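PDB 3CLV: Rab5 protein, putative from Plasmodium falciparum, which is a putative Rab5-type member of the small Ras-like G proteins, with their P-loop nucleotide-binding fold, here holding guanosine-5'-diphosphate. Local coordinates for residues Val164-Val169 and Phe180-Ala185; Arg134-Val139 and Gln170-Asp175. All blocks are in the same frame, centred on the assembly; numbering follows the deposited sequence.

Contact 1 of 2, residues Val164-Val169 and Phe180-Ala185; sequences VDILEV and FIQTSA. With GDP (guanosine-5'-diphosphate), chain D.
Ile166 and Val169, almost one turn apart at the start of helix 166-175, lie over Gln182 and Phe180 of strand 179-183, with CA atoms 9.0 Å apart for Ile166 and Gln182 and 8.6 Å for Val169 and Phe180. Strand alternation turns Phe180 and Gln182 to this helix, while Ile181 packs beneath the sheet on helix 191-206. Val169, whose CG1 is anti to the backbone N (chi1 -178°), sends that methyl to the Phe180 ring, 3.4 Å from its CE1; the approach is oblique, the two side chains crossing at about a right angle. Near the ring plane, CD1 of Ile166 comes to the edge at CZ, a looser touch. The branched Val169 and the flat Phe180 ring suit each other here, one methyl lying against a broad apolar surface, and Leu152 of the neighbouring strand adds to Val169's surroundings. Gln182 is stretched beyond CG (chi2 -177°), which carries its amide up to Ile166: CG2 lies 3.7 Å from NE2, and CG1 is 3.8 Å from OE1. The aliphatic branches lie against both ends of the amide. At the helix start, Asp165 is the N-cap, its OD1 accepting a weak bond from Glu168 N at 3.3 Å. Beyond the strand, Ser184 and Ala185 belong to the SAK motif of Ras-like proteins. Ala185 N gives GDP O6 a weak, bent bond of 2.9 Å (122° at the hydrogen) and also bonds to Asn155 OD1; Ser184 OG is hydrogen-bonded to Asp158, itself a GDP ligand, and to Thr187 N, which would help hold the turn. Between helix and strand the match is van der Waals even where a polar amide takes part, whereas the bond to the nucleotide comes from a backbone amide past the strand.

Contact 2 of 2, residues Arg134-Val139 and Gln170-Asp175; sequences RAKTWV and QKYAQD
Tyr172 carries this contact, reaching from helix 166-175 to Lys136 and Val139 on helix 129-145. The segment starts with Gln170, which lies against Phe180 of the edge strand. Two residues on, Tyr172 points toward the other helix; its CG is anti to the backbone N (chi1 171°), and the ring spans a gap in which the CA atoms of Lys136 and Tyr172 are still 8.8 Å apart. Lys136 lies along one face of that ring. Its CG sits 3.8 Å from the ring centroid, 23° off the normal, a CH-pi contact displaced toward the phenol end, where CG is 3.5 Å from CZ. From there the extended chain runs back over the ring, CD to CE1 at 3.6 Å and CE to CD1 at 3.7 Å, in the direction opposite to the tyrosine's own. A lysine suits this place because its methylenes can cover an aromatic face while the ammonium goes on to a salt bridge with Glu168. At the far end, Val139 meets the hydroxyl head-on, its CB 3.5 Å from Tyr172 OH, and Leu178 touches both residues. The two helices belong to the alpha/beta G domain, where they flank the same face of the central sheet and are joined through strand 149-155; Leu152 of that strand lies beneath Tyr172 and Ala135, and Ala135, with only a methyl, packs on it. The backbone O of Tyr172 accepts a hydrogen bond from Asn176 ND2, just past the last turn of the helix. Next along the segment, Ala173, small and buried, packs its methyl on Phe180.

Helix 166-175 serves both contacts: its first turn lies on the edge strand in contact 1, and its later residues meet helix 129-145 in contact 2, with the two centres 11 Å apart. A salt bridge joins them, Glu168 OE2 to Lys136 NZ at 3.0 Å. Phe180 of contact 1 also receives contact 2 residues, its CE2 lying 3.5 Å from Gln170 CG and its CB 3.9 Å from Ala173 CB. The two helices therefore lie side by side on one face of the sheet, with helix 166-175 over the edge strand 179-183. GDP is reached from contact 1, by Ser184 and Ala185 past the end of the strand; contact 2 is a helix-helix contact, joined to contact 1 by helix 166-175.

Contact 1 of 2, residues Val164-Val169 and Phe180-Ala185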
ATOM      1  N   VAL A 164      22.096  23.485   8.067  1.00 33.07           N
ATOM      2  CA  VAL A 164      22.144  22.490   9.135  1.00 32.02           C
ATOM      3  C   VAL A 164      23.587  22.206   9.532  1.00 31.57           C
ATOM      4  O   VAL A 164      24.511  22.542   8.801  1.00 31.02           O
ATOM      5  CB  VAL A 164      21.415  21.169   8.730  1.00 31.85           C
ATOM      6  CG1 VAL A 164      19.947  21.452   8.372  1.00 31.27           C
ATOM      7  CG2 VAL A 164      22.144  20.465   7.588  1.00 30.46           C
ATOM      8  N   ASP A 165      23.758  21.611  10.709  1.00 31.48           N
ATOM      9  CA  ASP A 165      25.040  21.095  11.154  1.00 31.79           C
ATOM     10  C   ASP A 165      25.021  19.576  10.939  1.00 31.41           C
ATOM     11  O   ASP A 165      24.257  18.857  11.608  1.00 30.92           O
ATOM     12  CB  ASP A 165      25.255  21.443  12.633  1.00 31.80           C
ATOM     13  CG  ASP A 165      26.660  21.127  13.118  1.00 33.15           C
ATOM     14  OD1 ASP A 165      27.156  19.998  12.898  1.00 31.44           O
ATOM     15  OD2 ASP A 165      27.279  22.022  13.737  1.00 34.97           O
ATOM     16  N   ILE A 166      25.831  19.098   9.991  1.00 31.01           N
ATOM     17  CA  ILE A 166      25.855  17.668   9.650  1.00 31.38           C
ATOM     18  C   ILE A 166      26.138  16.763  10.846  1.00 31.22           C
ATOM     19  O   ILE A 166      25.475  15.745  11.014  1.00 30.73           O
ATOM     20  CB  ILE A 166      26.844  17.348   8.501  1.00 31.60           C
ATOM     21  CG1 ILE A 166      26.274  17.823   7.159  1.00 32.61           C
ATOM     22  CG2 ILE A 166      27.153  15.852   8.441  1.00 32.03           C
ATOM     23  CD1 ILE A 166      24.861  17.284   6.832  1.00 32.74           C
ATOM     24  N   LEU A 167      27.110  17.152  11.678  1.00 30.92           N
ATOM     25  CA  LEU A 167      27.448  16.399  12.880  1.00 30.78           C
ATOM     26  C   LEU A 167      26.259  16.255  13.817  1.00 30.56           C
ATOM     27  O   LEU A 167      26.050  15.178  14.390  1.00 30.19           O
ATOM     28  CB  LEU A 167      28.627  17.041  13.624  1.00 30.88           C
ATOM     29  CG  LEU A 167      30.057  16.563  13.362  1.00 31.81           C
ATOM     30  CD1 LEU A 167      30.261  16.066  11.935  1.00 33.59           C
ATOM     31  CD2 LEU A 167      31.057  17.684  13.714  1.00 31.84           C
ATOM     32  N   GLU A 168      25.492  17.335  13.988  1.00 29.48           N
ATOM     33  CA  GLU A 168      24.267  17.249  14.775  1.00 29.64           C
ATOM     34  C   GLU A 168      23.297  16.247  14.128  1.00 28.74           C
ATOM     35  O   GLU A 168      22.633  15.468  14.825  1.00 27.71           O
ATOM     36  CB  GLU A 168      23.611  18.628  14.945  1.00 30.00           C
ATOM     37  CG  GLU A 168      22.388  18.634  15.866  1.00 32.67           C
ATOM     38  CD  GLU A 168      21.117  18.154  15.179  1.00 35.96           C
ATOM     39  OE1 GLU A 168      20.922  18.477  13.977  1.00 36.62           O
ATOM     40  OE2 GLU A 168      20.318  17.455  15.849  1.00 36.20           O
ATOM     41  N   VAL A 169      23.210  16.303  12.796  1.00 28.52           N
ATOM     42  CA  VAL A 169      22.312  15.421  12.037  1.00 28.11           C
ATOM     43  C   VAL A 169      22.737  13.954  12.166  1.00 28.18           C
ATOM     44  O   VAL A 169      21.908  13.099  12.461  1.00 28.26           O
ATOM     45  CB  VAL A 169      22.194  15.823  10.548  1.00 28.18           C
ATOM     46  CG1 VAL A 169      21.203  14.906   9.835  1.00 26.70           C
ATOM     47  CG2 VAL A 169      21.735  17.273  10.424  1.00 27.58           C
ATOM     48  N   PHE A 180      21.958   6.801   7.738  1.00 16.29           N
ATOM     49  CA  PHE A 180      22.154   8.191   7.305  1.00 17.02           C
ATOM     50  C   PHE A 180      23.047   8.261   6.058  1.00 17.18           C
ATOM     51  O   PHE A 180      24.038   7.547   5.949  1.00 16.21           O
ATOM     52  CB  PHE A 180      22.707   9.051   8.458  1.00 17.66           C
ATOM     53  CG  PHE A 180      23.071  10.462   8.053  1.00 19.21           C
ATOM     54  CD1 PHE A 180      22.083  11.443   7.939  1.00 19.98           C
ATOM     55  CD2 PHE A 180      24.394  10.808   7.791  1.00 20.49           C
ATOM     56  CE1 PHE A 180      22.411  12.753   7.551  1.00 21.65           C
ATOM     57  CE2 PHE A 180      24.738  12.122   7.398  1.00 22.03           C
ATOM     58  CZ  PHE A 180      23.747  13.097   7.291  1.00 19.96           C
ATOM     59  N   ILE A 181      22.687   9.127   5.106  1.00 18.14           N
ATOM     60  CA  ILE A 181      23.504   9.319   3.920  1.00 17.92           C
ATOM     61  C   ILE A 181      23.370  10.773   3.415  1.00 18.43           C
ATOM     62  O   ILE A 181      22.332  11.411   3.588  1.00 18.37           O
ATOM     63  CB  ILE A 181      23.185   8.243   2.834  1.00 18.65           C
ATOM     64  CG1 ILE A 181      24.215   8.275   1.689  1.00 17.80           C
ATOM     65  CG2 ILE A 181      21.705   8.355   2.349  1.00 16.57           C
ATOM     66  CD1 ILE A 181      24.328   6.977   0.943  1.00 17.98           C
ATOM     67  N   GLN A 182      24.451  11.305   2.857  1.00 18.46           N
ATOM     68  CA  GLN A 182      24.446  12.639   2.265  1.00 18.37           C
ATOM     69  C   GLN A 182      24.461  12.462   0.761  1.00 18.12           C
ATOM     70  O   GLN A 182      25.272  11.700   0.238  1.00 17.90           O
ATOM     71  CB  GLN A 182      25.683  13.421   2.697  1.00 19.05           C
ATOM     72  CG  GLN A 182      25.682  13.844   4.153  1.00 20.26           C
ATOM     73  CD  GLN A 182      26.902  14.672   4.475  1.00 25.11           C
ATOM     74  OE1 GLN A 182      27.034  15.792   3.986  1.00 27.46           O
ATOM     75  NE2 GLN A 182      27.814  14.122   5.275  1.00 26.02           N
ATOM     76  N   THR A 183      23.549  13.153   0.073  1.00 17.84           N
ATOM     77  CA  THR A 183      23.365  12.940  -1.364  1.00 16.90           C
ATOM     78  C   THR A 183      23.265  14.237  -2.181  1.00 16.79           C
ATOM     79  O   THR A 183      22.981  15.318  -1.647  1.00 16.37           O
ATOM     80  CB  THR A 183      22.088  12.075  -1.675  1.00 17.24           C
ATOM     81  OG1 THR A 183      20.917  12.790  -1.268  1.00 16.53           O
ATOM     82  CG2 THR A 183      22.134  10.716  -0.980  1.00 16.22           C
ATOM     83  N   SER A 184      23.513  14.101  -3.483  1.00 16.96           N
ATOM     84  CA  SER A 184      23.136  15.115  -4.456  1.00 18.21           C
ATOM     85  C   SER A 184      22.465  14.437  -5.643  1.00 17.71           C
ATOM     86  O   SER A 184      23.076  13.626  -6.349  1.00 18.51           O
ATOM     87  CB  SER A 184      24.338  15.983  -4.885  1.00 18.40           C
ATOM     88  OG  SER A 184      23.942  16.965  -5.857  1.00 20.14           O
ATOM     89  N   ALA A 185      21.179  14.734  -5.845  1.00 18.92           N
ATOM     90  CA  ALA A 185      20.488  14.338  -7.083  1.00 19.09           C
ATOM     91  C   ALA A 185      21.111  15.044  -8.282  1.00 19.41           C
ATOM     92  O   ALA A 185      21.159  14.491  -9.374  1.00 20.03           O
ATOM     93  CB  ALA A 185      18.994  14.666  -7.000  1.00 18.46           C
TER
HETATM   94  PB  GDP D 211      10.369  17.221  -4.262  1.00 13.92           P
HETATM   95  O1B GDP D 211       9.942  16.082  -5.129  1.00 13.89           O
HETATM   96  O2B GDP D 211       9.245  18.216  -4.083  1.00 15.06           O
HETATM   97  O3B GDP D 211      10.840  16.780  -2.899  1.00 16.60           O
HETATM   98  O3A GDP D 211      11.640  17.995  -4.909  1.00 14.52           O
HETATM   99  PA  GDP D 211      12.002  18.078  -6.490  1.00 14.47           P
HETATM  100  O1A GDP D 211      10.810  18.597  -7.279  1.00 14.84           O
HETATM  101  O2A GDP D 211      12.609  16.819  -7.028  1.00 15.27           O
HETATM  102  O5' GDP D 211      13.123  19.230  -6.475  1.00 16.04           O
HETATM  103  C5' GDP D 211      12.840  20.567  -6.048  1.00 14.39           C
HETATM  104  C4' GDP D 211      13.906  21.492  -6.647  1.00 16.00           C
HETATM  105  O4' GDP D 211      15.186  21.210  -6.075  1.00 15.48           O
HETATM  106  C3' GDP D 211      14.087  21.378  -8.158  1.00 17.14           C
HETATM  107  O3' GDP D 211      14.368  22.711  -8.603  1.00 17.66           O
HETATM  108  C2' GDP D 211      15.337  20.514  -8.339  1.00 17.31           C
HETATM  109  O2' GDP D 211      16.068  20.773  -9.546  1.00 17.69           O
HETATM  110  C1' GDP D 211      16.137  20.922  -7.110  1.00 18.64           C
HETATM  111  N9  GDP D 211      16.986  19.833  -6.617  1.00 19.53           N
HETATM  112  C8  GDP D 211      16.587  18.579  -6.315  1.00 19.32           C
HETATM  113  N7  GDP D 211      17.633  17.849  -5.881  1.00 20.06           N
HETATM  114  C5  GDP D 211      18.718  18.657  -5.891  1.00 19.98           C
HETATM  115  C6  GDP D 211      20.153  18.525  -5.544  1.00 20.26           C
HETATM  116  O6  GDP D 211      20.597  17.433  -5.117  1.00 19.45           O
HETATM  117  N1  GDP D 211      20.947  19.619  -5.699  1.00 19.90           N
HETATM  118  C2  GDP D 211      20.486  20.815  -6.146  1.00 20.87           C
HETATM  119  N2  GDP D 211      21.354  21.853  -6.259  1.00 19.39           N
HETATM  120  N3  GDP D 211      19.177  21.007  -6.504  1.00 20.29           N
HETATM  121  C4  GDP D 211      18.279  19.975  -6.381  1.00 19.16           C

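Contact 2 of 2, residues Arg134-Val139 and Gln170-Asp175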
ATOM      1  N   ARG A 134      10.952  19.117   9.964  1.00 21.62           N
ATOM      2  CA  ARG A 134       9.854  18.250   9.514  1.00 21.40           C
ATOM      3  C   ARG A 134      10.253  16.774   9.406  1.00 20.27           C
ATOM      4  O   ARG A 134       9.483  15.887   9.774  1.00 19.90           O
ATOM      5  CB  ARG A 134       9.279  18.748   8.179  1.00 22.48           C
ATOM      6  CG  ARG A 134       8.278  19.911   8.332  1.00 26.85           C
ATOM      7  CD  ARG A 134       6.821  19.406   8.345  1.00 34.04           C
ATOM      8  NE  ARG A 134       6.669  18.142   9.070  1.00 38.71           N
ATOM      9  CZ  ARG A 134       5.538  17.441   9.173  1.00 41.32           C
ATOM     10  NH1 ARG A 134       4.418  17.871   8.604  1.00 41.69           N
ATOM     11  NH2 ARG A 134       5.534  16.297   9.852  1.00 42.20           N
ATOM     12  N   ALA A 135      11.445  16.514   8.882  1.00 19.65           N
ATOM     13  CA  ALA A 135      11.962  15.153   8.792  1.00 19.65           C
ATOM     14  C   ALA A 135      12.018  14.482  10.167  1.00 19.72           C
ATOM     15  O   ALA A 135      11.666  13.314  10.287  1.00 19.20           O
ATOM     16  CB  ALA A 135      13.337  15.134   8.132  1.00 19.17           C
ATOM     17  N   LYS A 136      12.447  15.225  11.193  1.00 19.61           N
ATOM     18  CA  LYS A 136      12.517  14.687  12.564  1.00 19.99           C
ATOM     19  C   LYS A 136      11.141  14.280  13.085  1.00 20.33           C
ATOM     20  O   LYS A 136      10.997  13.209  13.689  1.00 19.63           O
ATOM     21  CB  LYS A 136      13.165  15.691  13.518  1.00 20.15           C
ATOM     22  CG  LYS A 136      14.665  15.827  13.311  1.00 20.42           C
ATOM     23  CD  LYS A 136      15.322  16.563  14.466  1.00 21.49           C
ATOM     24  CE  LYS A 136      16.782  16.827  14.176  1.00 22.83           C
ATOM     25  NZ  LYS A 136      17.368  17.700  15.250  1.00 21.65           N
ATOM     26  N   THR A 137      10.146  15.144  12.855  1.00 20.43           N
ATOM     27  CA  THR A 137       8.735  14.863  13.197  1.00 21.00           C
ATOM     28  C   THR A 137       8.269  13.578  12.503  1.00 19.76           C
ATOM     29  O   THR A 137       7.615  12.726  13.120  1.00 19.79           O
ATOM     30  CB  THR A 137       7.796  16.052  12.822  1.00 21.01           C
ATOM     31  OG1 THR A 137       8.216  17.242  13.505  1.00 22.91           O
ATOM     32  CG2 THR A 137       6.348  15.757  13.187  1.00 21.78           C
ATOM     33  N   TRP A 138       8.637  13.415  11.235  1.00 18.96           N
ATOM     34  CA  TRP A 138       8.241  12.206  10.511  1.00 17.91           C
ATOM     35  C   TRP A 138       8.912  10.938  11.029  1.00 17.67           C
ATOM     36  O   TRP A 138       8.266   9.885  11.107  1.00 17.22           O
ATOM     37  CB  TRP A 138       8.462  12.339   9.001  1.00 18.40           C
ATOM     38  CG  TRP A 138       7.379  13.128   8.331  1.00 18.72           C
ATOM     39  CD1 TRP A 138       6.018  12.971   8.482  1.00 19.81           C
ATOM     40  CD2 TRP A 138       7.561  14.176   7.387  1.00 19.40           C
ATOM     41  NE1 TRP A 138       5.348  13.888   7.701  1.00 18.11           N
ATOM     42  CE2 TRP A 138       6.268  14.642   7.020  1.00 20.27           C
ATOM     43  CE3 TRP A 138       8.694  14.789   6.827  1.00 18.75           C
ATOM     44  CZ2 TRP A 138       6.076  15.686   6.093  1.00 19.56           C
ATOM     45  CZ3 TRP A 138       8.508  15.828   5.914  1.00 20.49           C
ATOM     46  CH2 TRP A 138       7.200  16.268   5.556  1.00 20.48           C
ATOM     47  N   VAL A 139      10.191  11.045  11.377  1.00 16.99           N
ATOM     48  CA  VAL A 139      10.926   9.913  11.952  1.00 17.32           C
ATOM     49  C   VAL A 139      10.247   9.427  13.242  1.00 17.46           C
ATOM     50  O   VAL A 139      10.041   8.223  13.423  1.00 17.41           O
ATOM     51  CB  VAL A 139      12.410  10.257  12.203  1.00 17.41           C
ATOM     52  CG1 VAL A 139      13.081   9.222  13.126  1.00 16.20           C
ATOM     53  CG2 VAL A 139      13.192  10.415  10.860  1.00 16.49           C
ATOM     54  N   GLN A 170      24.021  13.683  11.949  1.00 28.71           N
ATOM     55  CA  GLN A 170      24.608  12.354  12.211  1.00 28.97           C
ATOM     56  C   GLN A 170      24.392  11.881  13.643  1.00 28.98           C
ATOM     57  O   GLN A 170      24.051  10.721  13.866  1.00 28.87           O
ATOM     58  CB  GLN A 170      26.098  12.356  11.903  1.00 29.69           C
ATOM     59  CG  GLN A 170      26.427  12.410  10.425  1.00 30.97           C
ATOM     60  CD  GLN A 170      27.920  12.418  10.175  1.00 35.05           C
ATOM     61  OE1 GLN A 170      28.641  13.272  10.702  1.00 37.26           O
ATOM     62  NE2 GLN A 170      28.397  11.465   9.373  1.00 35.82           N
ATOM     63  N   LYS A 171      24.564  12.776  14.617  1.00 28.61           N
ATOM     64  CA  LYS A 171      24.287  12.410  16.010  1.00 28.12           C
ATOM     65  C   LYS A 171      22.822  12.052  16.194  1.00 27.74           C
ATOM     66  O   LYS A 171      22.505  11.036  16.840  1.00 27.36           O
ATOM     67  CB  LYS A 171      24.696  13.519  16.986  1.00 28.82           C
ATOM     68  CG  LYS A 171      24.620  13.085  18.469  1.00 29.29           C
ATOM     69  N   TYR A 172      21.942  12.876  15.600  1.00 26.15           N
ATOM     70  CA  TYR A 172      20.505  12.647  15.632  1.00 25.47           C
ATOM     71  C   TYR A 172      20.169  11.245  15.118  1.00 25.06           C
ATOM     72  O   TYR A 172      19.379  10.537  15.743  1.00 25.28           O
ATOM     73  CB  TYR A 172      19.716  13.726  14.847  1.00 24.23           C
ATOM     74  CG  TYR A 172      18.249  13.368  14.701  1.00 24.42           C
ATOM     75  CD1 TYR A 172      17.363  13.552  15.763  1.00 23.91           C
ATOM     76  CD2 TYR A 172      17.755  12.794  13.519  1.00 24.06           C
ATOM     77  CE1 TYR A 172      16.026  13.199  15.655  1.00 26.11           C
ATOM     78  CE2 TYR A 172      16.385  12.440  13.398  1.00 24.06           C
ATOM     79  CZ  TYR A 172      15.541  12.636  14.470  1.00 24.77           C
ATOM     80  OH  TYR A 172      14.204  12.295  14.406  1.00 24.55           O
ATOM     81  N   ALA A 173      20.764  10.870  13.984  1.00 24.32           N
ATOM     82  CA  ALA A 173      20.469   9.582  13.347  1.00 24.77           C
ATOM     83  C   ALA A 173      20.931   8.399  14.205  1.00 24.84           C
ATOM     84  O   ALA A 173      20.225   7.396  14.313  1.00 23.41           O
ATOM     85  CB  ALA A 173      21.054   9.515  11.946  1.00 24.36           C
ATOM     86  N   GLN A 174      22.104   8.540  14.823  1.00 25.43           N
ATOM     87  CA  GLN A 174      22.622   7.545  15.776  1.00 26.03           C
ATOM     88  C   GLN A 174      21.697   7.375  16.981  1.00 26.32           C
ATOM     89  O   GLN A 174      21.364   6.255  17.383  1.00 26.18           O
ATOM     90  CB  GLN A 174      24.007   7.967  16.263  1.00 26.60           C
ATOM     91  CG  GLN A 174      25.070   8.004  15.170  1.00 26.66           C
ATOM     92  CD  GLN A 174      26.404   8.560  15.656  0.20 25.95           C
ATOM     93  OE1 GLN A 174      27.200   9.063  14.864  0.20 25.63           O
ATOM     94  NE2 GLN A 174      26.653   8.466  16.959  0.20 25.49           N
ATOM     95  N   ASP A 175      21.251   8.500  17.533  1.00 26.68           N
ATOM     96  CA  ASP A 175      20.402   8.494  18.703  1.00 26.84           C
ATOM     97  C   ASP A 175      19.082   7.825  18.412  1.00 26.70           C
ATOM     98  O   ASP A 175      18.455   7.235  19.304  1.00 26.84           O
ATOM     99  CB  ASP A 175      20.164   9.924  19.182  1.00 27.76           C
ATOM    100  CG  ASP A 175      21.363  10.508  19.909  1.00 29.93           C
ATOM    101  OD1 ASP A 175      22.467   9.915  19.859  1.00 32.05           O
ATOM    102  OD2 ASP A 175      21.190  11.583  20.522  1.00 34.04           O
TER